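Local coordinates for protein putative prolyl-tRNA synthetase (Leishmania major, PDB 5XIL) that probably joins L-proline to tRNA(Pro) at the expense of ATP, working as a two-subunit class II aminoacyl-tRNA synthetase in protein synthesis, at residues Tyr44-Val49 with Thr266-Val271; Ile296-Thr301 with Trp342-Trp347. All coordinates share one frame; numbering follows the deposited sequence.

This C-terminal part of a longer protein carries the catalytic core, the anticodon-binding domain and a zinc-bearing domain. From the N terminus the chain passes a short helix and a two-stranded hairpin, lays down helix 40-60, and builds most of the class II core before helix 267-276 returns to it; contact 1 closes that loop of over two hundred residues. Strand 293-297 then opens the anticodon-binding domain, where helix 340-350 packs on its end and contact 2 closes a loop of about forty residues. The loops run in series, neither nested nor crossed, with contact centres about 29 Å apart. Contact 1 joins two helices of the core, contact 2 a strand and a helix of the anticodon-binding domain.

Contact 1. Residues Tyr44-Val49 with Thr266-Val271; sequences YVWKCV and TRVIGV
Helix 40-60 and helix 267-276 are the helical parts of class II motifs 1 and 3, and their packing ties the dimer-interface helix to the strand-helix element that completes the catalytic core. The short axes approach to 10.2 Å and cross steeply, at 119°, so the contact is a compact apolar patch with Trp46 at its centre. The CG of Trp46 stands anti to the backbone N (chi1 -168°), which carries the indole toward the start of the second helix. At the root of the side chain, Trp46 CB lies 4.3 Å from Ile269 CD1. Further out, one face of the ring is covered by Thr266, whose methyl CG2 lies 3.6 Å from Trp46 CD2, displaced toward the rim. This is a CH-pi contact, with Thr266 CG2 22° off the normal of the six-membered ring. At the far end of the ring, Trp46 CZ3 comes 3.6 Å from Thr266 N, and the same edge carbon meets Val268 CG2 near the ring plane.

Thr266 can present its methyl because OG1 takes the crowded place between N and the carbonyl carbon, from which it makes a weak hydrogen bond to Leu157 O. The indole also touches Leu157 and Leu264, so strands 156-165 and 253-265 join in enclosing it. The next residue, Lys47, leaves the helix on a different side and forms a salt bridge with Glu58 of the second subunit. Two aliphatic pairs extend the patch. Val49 CG2 meets Val268 CG2 at 4.3 Å, whereas Val45 and Ile269 run alongside one another, pointing oppositely, which brings Val45 CG1 to 4.0 Å from Ile269 CG1.

Contact 2. Residues Ile296-Thr301 with Trp342-Trp347; sequences IPVGIT and WRFNHW
Extended at Ile296 (phi -126°, psi 124°), the backbone leaves strand 293-297 and turns at Gly299, while 342-347 is regular helix. This is the alpha/beta fold of the anticodon-binding domain: helix 340-350 links the parallel strands 330-332 and 354-358 in a beta-alpha-beta crossover and packs against the end of strand 293-297, which lies between them.

Ile296 contributes more than any other residue, and does so by dividing its two branches. CG1 lies anti to the carbonyl carbon and sends CD1 against the helix, where it meets Phe344 CD1 at 3.7 Å and, more loosely, Trp347 CD1 at 4.2 Å. The other branch, CG2, does double duty, resting over one face of the Arg343 guanidinium and touching the edge of Phe344 at CE1, in the ring plane. Val298 reaches that same edge further along, its CG1 3.8 Å from Phe344 CZ, so a methyl from the strand and one from just after it line one rim of the phenyl ring; Arg355 adds a cation-pi contact to it.

Arg343 is straight at chi2 and bent at chi3 (-91°), which lays its guanidinium beside the strand. There the group is held by backbone carbonyls: NE bonds Ser339 O, NH1 bonds Asp333 O, and NH2 makes a weak bond to Tyr338 O, so all three nitrogens of this buried side chain have acceptors. Trp347 NE1 bonds instead to a side chain, the carboxylate atom Asp333 OD2. Set roughly perpendicular to the arginine, Pro297 brings CG to 3.9 Å from Arg343 NH1.

Contact 1. Residues Tyr44-Val49 with Thr266-Val271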
ATOM      1  N   TYR A  44       3.486  -8.416  -7.294  1.00 10.29           N
ATOM      2  CA  TYR A  44       2.181  -7.937  -7.775  1.00 11.45           C
ATOM      3  C   TYR A  44       1.090  -8.617  -7.003  1.00 10.36           C
ATOM      4  O   TYR A  44       0.052  -8.006  -6.677  1.00 11.69           O
ATOM      5  CB  TYR A  44       1.969  -8.205  -9.248  1.00 11.87           C
ATOM      6  CG  TYR A  44       0.745  -7.583  -9.754  1.00 12.53           C
ATOM      7  CD1 TYR A  44       0.732  -6.227 -10.052  1.00 14.56           C
ATOM      8  CD2 TYR A  44      -0.411  -8.332  -9.970  1.00 11.94           C
ATOM      9  CE1 TYR A  44      -0.445  -5.613 -10.513  1.00 15.23           C
ATOM     10  CE2 TYR A  44      -1.591  -7.757 -10.410  1.00 13.05           C
ATOM     11  CZ  TYR A  44      -1.604  -6.393 -10.675  1.00 14.83           C
ATOM     12  OH  TYR A  44      -2.730  -5.807 -11.121  1.00 15.49           O
ATOM     13  N   VAL A  45       1.323  -9.901  -6.682  1.00 11.35           N
ATOM     14  CA  VAL A  45       0.316 -10.623  -5.875  1.00 10.45           C
ATOM     15  C   VAL A  45       0.070  -9.947  -4.491  1.00 11.09           C
ATOM     16  O   VAL A  45      -1.037  -9.732  -4.114  1.00 10.56           O
ATOM     17  CB  VAL A  45       0.670 -12.111  -5.724  1.00 11.02           C
ATOM     18  CG1 VAL A  45      -0.381 -12.783  -4.924  1.00 10.41           C
ATOM     19  CG2 VAL A  45       0.839 -12.756  -7.082  1.00 11.38           C
ATOM     20  N   TRP A  46       1.152  -9.589  -3.801  1.00 11.47           N
ATOM     21  CA  TRP A  46       1.132  -8.887  -2.519  1.00 11.56           C
ATOM     22  C   TRP A  46       0.500  -7.525  -2.700  1.00 12.06           C
ATOM     23  O   TRP A  46      -0.403  -7.174  -1.964  1.00 12.54           O
ATOM     24  CB  TRP A  46       2.519  -8.831  -1.908  1.00 12.45           C
ATOM     25  CG  TRP A  46       2.451  -8.371  -0.466  1.00 12.73           C
ATOM     26  CD1 TRP A  46       2.940  -7.221   0.006  1.00 13.86           C
ATOM     27  CD2 TRP A  46       1.762  -9.009   0.649  1.00 12.15           C
ATOM     28  NE1 TRP A  46       2.655  -7.102   1.369  1.00 15.21           N
ATOM     29  CE2 TRP A  46       1.906  -8.176   1.768  1.00 14.05           C
ATOM     30  CE3 TRP A  46       1.021 -10.163   0.787  1.00 12.34           C
ATOM     31  CZ2 TRP A  46       1.380  -8.507   3.037  1.00 14.80           C
ATOM     32  CZ3 TRP A  46       0.527 -10.511   2.024  1.00 12.37           C
ATOM     33  CH2 TRP A  46       0.695  -9.689   3.134  1.00 13.39           C
ATOM     34  N   LYS A  47       0.823  -6.846  -3.788  1.00 12.76           N
ATOM     35  CA  LYS A  47       0.183  -5.523  -4.048  1.00 13.92           C
ATOM     36  C   LYS A  47      -1.346  -5.672  -4.127  1.00 11.80           C
ATOM     37  O   LYS A  47      -2.075  -4.879  -3.569  1.00 12.32           O
ATOM     38  CB  LYS A  47       0.714  -4.949  -5.336  1.00 16.53           C
ATOM     39  CG  LYS A  47       0.354  -3.536  -5.487  1.00 22.80           C
ATOM     40  CD  LYS A  47       0.758  -3.100  -6.898  1.00 28.50           C
ATOM     41  CE  LYS A  47       1.344  -1.701  -6.900  1.00 32.38           C
ATOM     42  NZ  LYS A  47       1.594  -1.284  -8.318  1.00 35.60           N
ATOM     43  N   CYS A  48      -1.803  -6.729  -4.772  1.00 11.05           N
ATOM     44  CA  CYS A  48      -3.220  -7.042  -4.966  1.00 11.14           C
ATOM     45  C   CYS A  48      -3.883  -7.339  -3.642  1.00 10.84           C
ATOM     46  O   CYS A  48      -5.009  -6.891  -3.359  1.00 10.22           O
ATOM     47  CB  CYS A  48      -3.457  -8.229  -5.898  1.00 10.92           C
ATOM     48  SG  CYS A  48      -3.090  -7.835  -7.615  1.00 12.45           S
ATOM     49  N   VAL A  49      -3.153  -8.114  -2.821  1.00 10.10           N
ATOM     50  CA  VAL A  49      -3.632  -8.411  -1.491  1.00 10.70           C
ATOM     51  C   VAL A  49      -3.757  -7.168  -0.629  1.00 11.12           C
ATOM     52  O   VAL A  49      -4.786  -6.950   0.107  1.00 13.05           O
ATOM     53  CB  VAL A  49      -2.760  -9.471  -0.795  1.00 10.18           C
ATOM     54  CG1 VAL A  49      -3.136  -9.606   0.684  1.00 12.05           C
ATOM     55  CG2 VAL A  49      -2.851 -10.786  -1.537  1.00 10.44           C
ATOM     56  N   THR A 266       2.879 -12.894   3.473  1.00 12.35           N
ATOM     57  CA  THR A 266       3.256 -13.367   2.149  1.00 12.94           C
ATOM     58  C   THR A 266       3.306 -14.890   2.048  1.00 13.40           C
ATOM     59  O   THR A 266       3.522 -15.439   0.949  1.00 13.31           O
ATOM     60  CB  THR A 266       4.607 -12.787   1.756  1.00 13.16           C
ATOM     61  OG1 THR A 266       5.449 -12.817   2.880  1.00 13.42           O
ATOM     62  CG2 THR A 266       4.403 -11.376   1.319  1.00 13.05           C
ATOM     63  N   ARG A 267       3.060 -15.589   3.158  1.00 13.26           N
ATOM     64  CA  ARG A 267       2.759 -16.986   3.057  1.00 14.08           C
ATOM     65  C   ARG A 267       1.616 -17.278   2.043  1.00 13.49           C
ATOM     66  O   ARG A 267       1.591 -18.362   1.417  1.00 11.71           O
ATOM     67  CB  ARG A 267       2.418 -17.603   4.415  1.00 16.78           C
ATOM     68  CG  ARG A 267       1.728 -18.951   4.276  1.00 20.75           C
ATOM     69  CD  ARG A 267       1.377 -19.546   5.579  1.00 25.10           C
ATOM     70  NE  ARG A 267       2.631 -19.959   6.164  1.00 30.32           N
ATOM     71  CZ  ARG A 267       2.712 -20.687   7.243  1.00 31.77           C
ATOM     72  NH1 ARG A 267       1.605 -21.072   7.841  1.00 31.10           N
ATOM     73  NH2 ARG A 267       3.911 -21.022   7.700  1.00 35.22           N
ATOM     74  N   VAL A 268       0.658 -16.313   1.880  1.00 11.30           N
ATOM     75  CA  VAL A 268      -0.392 -16.569   0.936  1.00 11.40           C
ATOM     76  C   VAL A 268       0.181 -16.861  -0.452  1.00 11.78           C
ATOM     77  O   VAL A 268      -0.447 -17.626  -1.233  1.00 11.62           O
ATOM     78  CB  VAL A 268      -1.462 -15.431   0.859  1.00 11.51           C
ATOM     79  CG1 VAL A 268      -2.097 -15.107   2.199  1.00 10.86           C
ATOM     80  CG2 VAL A 268      -0.859 -14.199   0.277  1.00 12.25           C
ATOM     81  N   ILE A 269       1.308 -16.264  -0.799  1.00 12.23           N
ATOM     82  CA  ILE A 269       1.859 -16.435  -2.122  1.00 11.91           C
ATOM     83  C   ILE A 269       2.379 -17.891  -2.269  1.00 12.96           C
ATOM     84  O   ILE A 269       2.191 -18.527  -3.288  1.00 10.98           O
ATOM     85  CB  ILE A 269       3.013 -15.420  -2.415  1.00 12.24           C
ATOM     86  CG1 ILE A 269       2.470 -13.960  -2.327  1.00 11.52           C
ATOM     87  CG2 ILE A 269       3.709 -15.748  -3.725  1.00 13.01           C
ATOM     88  CD1 ILE A 269       3.532 -12.947  -2.428  1.00 11.89           C
ATOM     89  N   GLY A 270       3.102 -18.364  -1.263  1.00 12.29           N
ATOM     90  CA  GLY A 270       3.596 -19.744  -1.286  1.00 13.82           C
ATOM     91  C   GLY A 270       2.443 -20.762  -1.373  1.00 11.79           C
ATOM     92  O   GLY A 270       2.524 -21.735  -2.117  1.00 13.02           O
ATOM     93  N   VAL A 271       1.378 -20.561  -0.618  1.00 11.34           N
ATOM     94  CA  VAL A 271       0.214 -21.434  -0.666  1.00 10.75           C
ATOM     95  C   VAL A 271      -0.357 -21.482  -2.093  1.00 10.94           C
ATOM     96  O   VAL A 271      -0.616 -22.531  -2.654  1.00 11.12           O
ATOM     97  CB  VAL A 271      -0.874 -21.015   0.336  1.00 11.16           C
ATOM     98  CG1 VAL A 271      -2.165 -21.805   0.167  1.00 12.31           C
ATOM     99  CG2 VAL A 271      -0.395 -21.221   1.797  1.00 12.29           C
TER

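Contact 2. Residues Ile296-Thr301 with Trp342-Trp347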
ATOM      1  N   ILE A 296       1.558 -13.306 -28.606  1.00 15.70           N
ATOM      2  CA  ILE A 296       2.759 -13.716 -29.249  1.00 17.52           C
ATOM      3  C   ILE A 296       2.458 -13.924 -30.740  1.00 21.70           C
ATOM      4  O   ILE A 296       1.567 -14.702 -31.054  1.00 19.32           O
ATOM      5  CB  ILE A 296       3.229 -15.035 -28.666  1.00 17.65           C
ATOM      6  CG1 ILE A 296       3.397 -14.896 -27.133  1.00 16.85           C
ATOM      7  CG2 ILE A 296       4.489 -15.505 -29.367  1.00 16.80           C
ATOM      8  CD1 ILE A 296       3.723 -16.179 -26.409  1.00 16.19           C
ATOM      9  N   PRO A 297       3.212 -13.232 -31.630  1.00 22.89           N
ATOM     10  CA  PRO A 297       3.019 -13.415 -33.061  1.00 24.62           C
ATOM     11  C   PRO A 297       3.536 -14.803 -33.508  1.00 23.95           C
ATOM     12  O   PRO A 297       4.536 -15.359 -32.971  1.00 23.10           O
ATOM     13  CB  PRO A 297       3.780 -12.213 -33.673  1.00 24.35           C
ATOM     14  CG  PRO A 297       4.946 -12.082 -32.746  1.00 25.72           C
ATOM     15  CD  PRO A 297       4.333 -12.310 -31.367  1.00 24.30           C
ATOM     16  N   VAL A 298       2.819 -15.414 -34.427  1.00 25.20           N
ATOM     17  CA  VAL A 298       3.200 -16.715 -34.964  1.00 24.73           C
ATOM     18  C   VAL A 298       2.998 -16.730 -36.505  1.00 29.62           C
ATOM     19  O   VAL A 298       2.415 -15.813 -37.071  1.00 23.40           O
ATOM     20  CB  VAL A 298       2.374 -17.862 -34.387  1.00 26.41           C
ATOM     21  CG1 VAL A 298       2.503 -17.948 -32.851  1.00 28.85           C
ATOM     22  CG2 VAL A 298       0.904 -17.697 -34.785  1.00 26.11           C
ATOM     23  N   GLY A 299       3.517 -17.777 -37.144  1.00 32.43           N
ATOM     24  CA  GLY A 299       3.352 -18.022 -38.586  1.00 34.05           C
ATOM     25  C   GLY A 299       4.196 -17.119 -39.445  1.00 37.39           C
ATOM     26  O   GLY A 299       3.852 -16.901 -40.590  1.00 35.40           O
ATOM     27  N   ILE A 300       5.286 -16.583 -38.900  1.00 38.98           N
ATOM     28  CA  ILE A 300       6.182 -15.727 -39.680  1.00 45.52           C
ATOM     29  C   ILE A 300       7.365 -16.539 -40.201  1.00 50.42           C
ATOM     30  O   ILE A 300       8.095 -17.112 -39.405  1.00 52.98           O
ATOM     31  CB  ILE A 300       6.707 -14.573 -38.810  1.00 45.66           C
ATOM     32  CG1 ILE A 300       5.538 -13.670 -38.409  1.00 45.33           C
ATOM     33  CG2 ILE A 300       7.799 -13.804 -39.533  1.00 47.76           C
ATOM     34  CD1 ILE A 300       5.876 -12.652 -37.345  1.00 47.36           C
ATOM     35  N   THR A 301       7.551 -16.558 -41.526  1.00 53.02           N
ATOM     36  CA  THR A 301       8.497 -17.471 -42.216  1.00 53.14           C
ATOM     37  C   THR A 301       9.539 -16.735 -43.091  1.00 52.81           C
ATOM     38  O   THR A 301       9.485 -15.510 -43.203  1.00 50.38           O
ATOM     39  CB  THR A 301       7.732 -18.397 -43.189  1.00 48.82           C
ATOM     40  OG1 THR A 301       7.317 -17.625 -44.334  1.00 43.80           O
ATOM     41  CG2 THR A 301       6.527 -19.041 -42.522  1.00 50.15           C
ATOM     42  N   TRP A 342       9.673 -21.124 -27.826  1.00 32.71           N
ATOM     43  CA  TRP A 342      10.431 -20.712 -26.668  1.00 29.13           C
ATOM     44  C   TRP A 342       9.645 -19.677 -25.847  1.00 26.93           C
ATOM     45  O   TRP A 342       9.613 -19.720 -24.591  1.00 25.71           O
ATOM     46  CB  TRP A 342      11.739 -20.063 -27.097  1.00 30.76           C
ATOM     47  CG  TRP A 342      12.681 -19.760 -25.984  1.00 34.49           C
ATOM     48  CD1 TRP A 342      13.783 -20.528 -25.613  1.00 36.17           C
ATOM     49  CD2 TRP A 342      12.665 -18.614 -25.088  1.00 35.96           C
ATOM     50  NE1 TRP A 342      14.409 -19.939 -24.527  1.00 39.97           N
ATOM     51  CE2 TRP A 342      13.764 -18.769 -24.193  1.00 38.22           C
ATOM     52  CE3 TRP A 342      11.812 -17.499 -24.928  1.00 34.34           C
ATOM     53  CZ2 TRP A 342      14.033 -17.843 -23.160  1.00 36.27           C
ATOM     54  CZ3 TRP A 342      12.085 -16.579 -23.915  1.00 34.26           C
ATOM     55  CH2 TRP A 342      13.193 -16.764 -23.034  1.00 34.49           C
ATOM     56  N   ARG A 343       9.088 -18.695 -26.546  1.00 24.13           N
ATOM     57  CA  ARG A 343       8.262 -17.686 -25.870  1.00 24.92           C
ATOM     58  C   ARG A 343       7.031 -18.368 -25.228  1.00 20.88           C
ATOM     59  O   ARG A 343       6.668 -18.020 -24.104  1.00 23.05           O
ATOM     60  CB  ARG A 343       7.878 -16.569 -26.829  1.00 23.82           C
ATOM     61  CG  ARG A 343       9.029 -15.641 -27.164  1.00 25.96           C
ATOM     62  CD  ARG A 343       8.633 -14.673 -28.246  1.00 25.41           C
ATOM     63  NE  ARG A 343       8.963 -15.216 -29.549  1.00 26.92           N
ATOM     64  CZ  ARG A 343       8.696 -14.618 -30.715  1.00 29.86           C
ATOM     65  NH1 ARG A 343       8.013 -13.473 -30.777  1.00 27.22           N
ATOM     66  NH2 ARG A 343       9.143 -15.190 -31.826  1.00 30.44           N
ATOM     67  N   PHE A 344       6.392 -19.345 -25.897  1.00 19.89           N
ATOM     68  CA  PHE A 344       5.236 -19.966 -25.332  1.00 18.57           C
ATOM     69  C   PHE A 344       5.678 -20.589 -23.985  1.00 20.36           C
ATOM     70  O   PHE A 344       4.943 -20.568 -22.975  1.00 20.17           O
ATOM     71  CB  PHE A 344       4.713 -21.151 -26.181  1.00 21.77           C
ATOM     72  CG  PHE A 344       3.964 -20.789 -27.453  1.00 19.30           C
ATOM     73  CD1 PHE A 344       4.002 -19.512 -28.026  1.00 19.63           C
ATOM     74  CD2 PHE A 344       3.263 -21.795 -28.116  1.00 23.81           C
ATOM     75  CE1 PHE A 344       3.385 -19.238 -29.233  1.00 20.00           C
ATOM     76  CE2 PHE A 344       2.620 -21.493 -29.314  1.00 22.83           C
ATOM     77  CZ  PHE A 344       2.675 -20.233 -29.850  1.00 20.53           C
ATOM     78  N   ASN A 345       6.835 -21.235 -24.001  1.00 20.28           N
ATOM     79  CA  ASN A 345       7.311 -21.953 -22.795  1.00 21.60           C
ATOM     80  C   ASN A 345       7.565 -21.006 -21.605  1.00 18.87           C
ATOM     81  O   ASN A 345       7.150 -21.302 -20.446  1.00 18.54           O
ATOM     82  CB  ASN A 345       8.602 -22.740 -23.069  1.00 22.43           C
ATOM     83  CG  ASN A 345       9.181 -23.350 -21.781  1.00 24.95           C
ATOM     84  OD1 ASN A 345       8.675 -24.379 -21.249  1.00 27.99           O
ATOM     85  ND2 ASN A 345      10.177 -22.711 -21.251  1.00 27.20           N
ATOM     86  N   HIS A 346       8.256 -19.907 -21.888  1.00 19.53           N
ATOM     87  CA  HIS A 346       8.586 -18.899 -20.939  1.00 18.84           C
ATOM     88  C   HIS A 346       7.351 -18.405 -20.181  1.00 17.58           C
ATOM     89  O   HIS A 346       7.334 -18.320 -18.966  1.00 14.60           O
ATOM     90  CB  HIS A 346       9.266 -17.726 -21.648  1.00 19.53           C
ATOM     91  CG  HIS A 346       9.495 -16.524 -20.779  1.00 18.94           C
ATOM     92  ND1 HIS A 346      10.537 -16.429 -19.875  1.00 17.31           N
ATOM     93  CD2 HIS A 346       8.838 -15.335 -20.714  1.00 19.21           C
ATOM     94  CE1 HIS A 346      10.484 -15.266 -19.276  1.00 18.28           C
ATOM     95  NE2 HIS A 346       9.474 -14.581 -19.773  1.00 19.54           N
ATOM     96  N   TRP A 347       6.315 -18.017 -20.917  1.00 15.26           N
ATOM     97  CA  TRP A 347       5.045 -17.562 -20.307  1.00 15.55           C
ATOM     98  C   TRP A 347       4.214 -18.688 -19.705  1.00 15.89           C
ATOM     99  O   TRP A 347       3.445 -18.444 -18.762  1.00 15.56           O
ATOM    100  CB  TRP A 347       4.227 -16.765 -21.339  1.00 15.58           C
ATOM    101  CG  TRP A 347       4.985 -15.460 -21.721  1.00 17.94           C
ATOM    102  CD1 TRP A 347       5.694 -15.198 -22.888  1.00 17.98           C
ATOM    103  CD2 TRP A 347       5.205 -14.321 -20.869  1.00 19.93           C
ATOM    104  NE1 TRP A 347       6.277 -13.988 -22.805  1.00 18.92           N
ATOM    105  CE2 TRP A 347       6.000 -13.411 -21.591  1.00 19.61           C
ATOM    106  CE3 TRP A 347       4.757 -13.959 -19.605  1.00 24.83           C
ATOM    107  CZ2 TRP A 347       6.391 -12.176 -21.074  1.00 23.67           C
ATOM    108  CZ3 TRP A 347       5.134 -12.690 -19.083  1.00 26.71           C
ATOM    109  CH2 TRP A 347       5.938 -11.834 -19.814  1.00 25.36           C
TER